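Cycloalternan-forming enzyme (Listeria monocytogenes serovar 1/2a, PDB 5F7U) is a multidomain protein of the glycoside hydrolase family 31 type, with a TIM-barrel domain, several beta domains and a carbohydrate-binding module, and binds glycans at several sites. Local coordinates at residues Asp5-Ser10 with Ile40-Ile45. The protein carries 1 engineered substitution. Sequence-based numbering, arbitrary orientation.
Sequences DGEYHS and ITTWPI. With GLC (alpha-D-glucopyranose), chain E; GLC (alpha-D-glucopyranose), chain B.
Strand 6-8 and residues 40-43 of strand 36-43 run antiparallel, the axes of these short segments 4.7 Å apart at closest and 166° between directions, with Gly-6/Trp-43 and Tyr-8/Thr-41 as hydrogen-bonded pairs on either side of the non-hydrogen-bonded pair Glu-7/Thr-42. The Tyr-8/Thr-41 bonds lie in the carbonyl planes, and Thr-41 N to Tyr-8 O is nearly straight at 175°. At the other end a classic beta bulge sets both Asp-5 and Gly-6 opposite Trp-43, whose O accepts Asp-5 N at 2.6 Å and Gly-6 N at 3.0 Å. A cis peptide then turns the chain into Pro-44, whose CD packs against Asp-5.

Trp-43 CG sits between its own N and carbonyl carbon (chi1 62°), which folds the indole back over strand 6-8. Gly-6 CA makes a CH-pi contact 3.6 Å from the centroid of the six-membered ring; having no side chain, Gly-6 lets the ring lie directly on its backbone. Asp-5 OD1 comes to the indole edge, 3.0 Å from NE1, its carboxylate almost perpendicular to the ring.

Strand 6-8 is added along strand 36-43, which also pairs with 76-84, in the N-terminal beta domain (E-set clan), and the Trp-43/Tyr-8 face is a glycan pocket completed by Asn-75 and Asn-76. The chain E glucose lies over the indole face opposite Gly-6, its C2 3.6 Å from Trp-43 CG. Tyr-8, CG anti to N, turns one ring face to the chain B glucose, with C4 over the ring centre, while its CB meets Trp-43 CZ3 at 3.8 Å.

On the other face, Glu-7 bends at chi2 across Ile-40 CG2, and its carboxylate is held by Ser-108 and Thr-96.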
loop_
_atom_site.group_PDB
_atom_site.type_symbol
_atom_site.label_atom_id
_atom_site.label_comp_id
_atom_site.label_asym_id
_atom_site.label_seq_id
_atom_site.Cartn_x
_atom_site.Cartn_y
_atom_site.Cartn_z
ATOM N N ASP A 5 47.746 17.090 14.266
ATOM C CA ASP A 5 47.408 16.218 15.411
ATOM C C ASP A 5 46.529 15.012 15.042
ATOM O O ASP A 5 46.050 14.311 15.916
ATOM C CB ASP A 5 46.876 17.010 16.622
ATOM C CG ASP A 5 45.730 17.920 16.280
ATOM O OD1 ASP A 5 44.576 17.457 16.399
ATOM O OD2 ASP A 5 45.972 19.104 15.909
ATOM N N GLY A 6 46.353 14.744 13.751
ATOM C CA GLY A 6 45.787 13.455 13.375
ATOM C C GLY A 6 45.780 13.084 11.915
ATOM O O GLY A 6 46.153 13.882 11.058
ATOM N N GLU A 7 45.377 11.836 11.674
ATOM C CA GLU A 7 45.196 11.264 10.346
ATOM C C GLU A 7 43.960 10.380 10.425
ATOM O O GLU A 7 43.688 9.791 11.473
ATOM C CB GLU A 7 46.438 10.431 9.972
ATOM C CG GLU A 7 46.375 9.650 8.647
ATOM C CD GLU A 7 45.548 8.361 8.715
ATOM O OE1 GLU A 7 45.271 7.840 9.833
ATOM O OE2 GLU A 7 45.137 7.867 7.644
ATOM N N TYR A 8 43.239 10.245 9.309
ATOM C CA TYR A 8 42.082 9.362 9.264
ATOM C C TYR A 8 41.751 8.850 7.863
ATOM O O TYR A 8 41.696 9.620 6.911
ATOM C CB TYR A 8 40.889 10.083 9.888
ATOM C CG TYR A 8 39.619 9.282 9.949
ATOM C CD1 TYR A 8 39.369 8.420 11.015
ATOM C CD2 TYR A 8 38.650 9.399 8.939
ATOM C CE1 TYR A 8 38.185 7.699 11.070
ATOM C CE2 TYR A 8 37.462 8.674 8.991
ATOM C CZ TYR A 8 37.236 7.836 10.063
ATOM O OH TYR A 8 36.055 7.111 10.109
ATOM N N HIS A 9 41.527 7.539 7.775
ATOM C CA HIS A 9 40.967 6.897 6.593
ATOM C C HIS A 9 40.068 5.778 7.119
ATOM O O HIS A 9 40.399 5.144 8.118
ATOM C CB HIS A 9 42.079 6.338 5.675
ATOM C CG HIS A 9 41.589 5.360 4.641
ATOM N ND1 HIS A 9 41.003 5.751 3.455
ATOM C CD2 HIS A 9 41.592 4.006 4.629
ATOM C CE1 HIS A 9 40.662 4.680 2.757
ATOM N NE2 HIS A 9 41.008 3.606 3.452
ATOM N N SER A 10 38.915 5.591 6.476
ATOM C CA SER A 10 38.006 4.510 6.844
ATOM C C SER A 10 37.338 4.076 5.545
ATOM O O SER A 10 36.539 4.835 4.999
ATOM C CB SER A 10 36.970 4.993 7.866
ATOM O OG SER A 10 36.302 3.875 8.448
ATOM N N ILE A 40 42.418 10.020 2.145
ATOM C CA ILE A 40 42.976 10.130 3.506
ATOM C C ILE A 40 42.959 11.587 3.951
ATOM O O ILE A 40 43.234 12.470 3.142
ATOM C CB ILE A 40 44.441 9.610 3.496
ATOM C CG1 ILE A 40 44.484 8.164 2.963
ATOM C CG2 ILE A 40 45.097 9.725 4.877
ATOM C CD1 ILE A 40 45.860 7.763 2.414
ATOM N N THR A 41 42.652 11.851 5.231
ATOM C CA THR A 41 42.729 13.230 5.739
ATOM C C THR A 41 43.766 13.357 6.834
ATOM O O THR A 41 44.021 12.394 7.566
ATOM C CB THR A 41 41.351 13.794 6.192
ATOM O OG1 THR A 41 41.400 15.224 6.326
ATOM C CG2 THR A 41 40.855 13.178 7.493
ATOM N N THR A 42 44.387 14.534 6.895
ATOM C CA THR A 42 45.234 14.894 8.036
ATOM C C THR A 42 44.807 16.273 8.528
ATOM O O THR A 42 44.207 17.045 7.775
ATOM C CB THR A 42 46.721 14.945 7.633
ATOM O OG1 THR A 42 46.893 15.848 6.516
ATOM C CG2 THR A 42 47.208 13.545 7.260
ATOM N N TRP A 43 45.129 16.585 9.783
ATOM C CA TRP A 43 44.844 17.900 10.348
ATOM C C TRP A 43 45.888 18.183 11.438
ATOM O O TRP A 43 46.418 17.223 12.009
ATOM C CB TRP A 43 43.430 17.954 10.935
ATOM C CG TRP A 43 43.201 16.999 12.066
ATOM C CD1 TRP A 43 43.302 17.275 13.412
ATOM C CD2 TRP A 43 42.838 15.623 11.960
ATOM N NE1 TRP A 43 43.017 16.143 14.145
ATOM C CE2 TRP A 43 42.730 15.115 13.283
ATOM C CE3 TRP A 43 42.600 14.758 10.877
ATOM C CZ2 TRP A 43 42.379 13.784 13.551
ATOM C CZ3 TRP A 43 42.254 13.419 11.145
ATOM C CH2 TRP A 43 42.153 12.952 12.475
ATOM N N PRO A 44 46.200 19.450 11.724
ATOM C CA PRO A 44 45.717 20.618 10.978
ATOM C C PRO A 44 46.471 20.771 9.655
ATOM O O PRO A 44 47.405 19.997 9.381
ATOM C CB PRO A 44 46.059 21.784 11.918
ATOM C CG PRO A 44 47.325 21.337 12.579
ATOM C CD PRO A 44 47.167 19.849 12.774
ATOM N N ILE A 45 46.067 21.751 8.843
ATOM C CA ILE A 45 46.788 22.065 7.613
ATOM C C ILE A 45 48.160 22.625 7.978
ATOM O O ILE A 45 48.271 23.619 8.723
ATOM C CB ILE A 45 46.013 23.052 6.700
ATOM C CG1 ILE A 45 44.657 22.456 6.265
ATOM C CG2 ILE A 45 46.844 23.416 5.474
ATOM C CD1 ILE A 45 43.660 23.504 5.804
HETATM C C1 GLC E . 39.624 17.732 14.131
HETATM C C2 GLC E . 39.721 17.432 12.624
HETATM C C3 GLC E . 38.720 16.350 12.204
HETATM C C4 GLC E . 38.882 15.079 13.048
HETATM C C5 GLC E . 38.802 15.421 14.548
HETATM C C6 GLC E . 39.152 14.228 15.435
HETATM O O1 GLC E . 38.438 18.476 14.433
HETATM O O2 GLC E . 39.537 18.633 11.861
HETATM O O3 GLC E . 38.882 16.021 10.823
HETATM O O4 GLC E . 37.843 14.156 12.695
HETATM O O5 GLC E . 39.669 16.519 14.912
HETATM O O6 GLC E . 38.553 14.423 16.719
HETATM C C1 GLC B . 38.355 12.993 11.995
HETATM C C2 GLC B . 37.413 12.639 10.839
HETATM C C3 GLC B . 36.092 12.103 11.414
HETATM C C4 GLC B . 36.345 10.893 12.318
HETATM C C5 GLC B . 37.386 11.221 13.406
HETATM C C6 GLC B . 37.814 9.973 14.174
HETATM O O2 GLC B . 37.204 13.793 10.017
HETATM O O3 GLC B . 35.169 11.753 10.380
HETATM O O4 GLC B . 35.106 10.477 12.902
HETATM O O5 GLC B . 38.567 11.847 12.848
HETATM O O6 GLC B . 38.229 10.341 15.493
#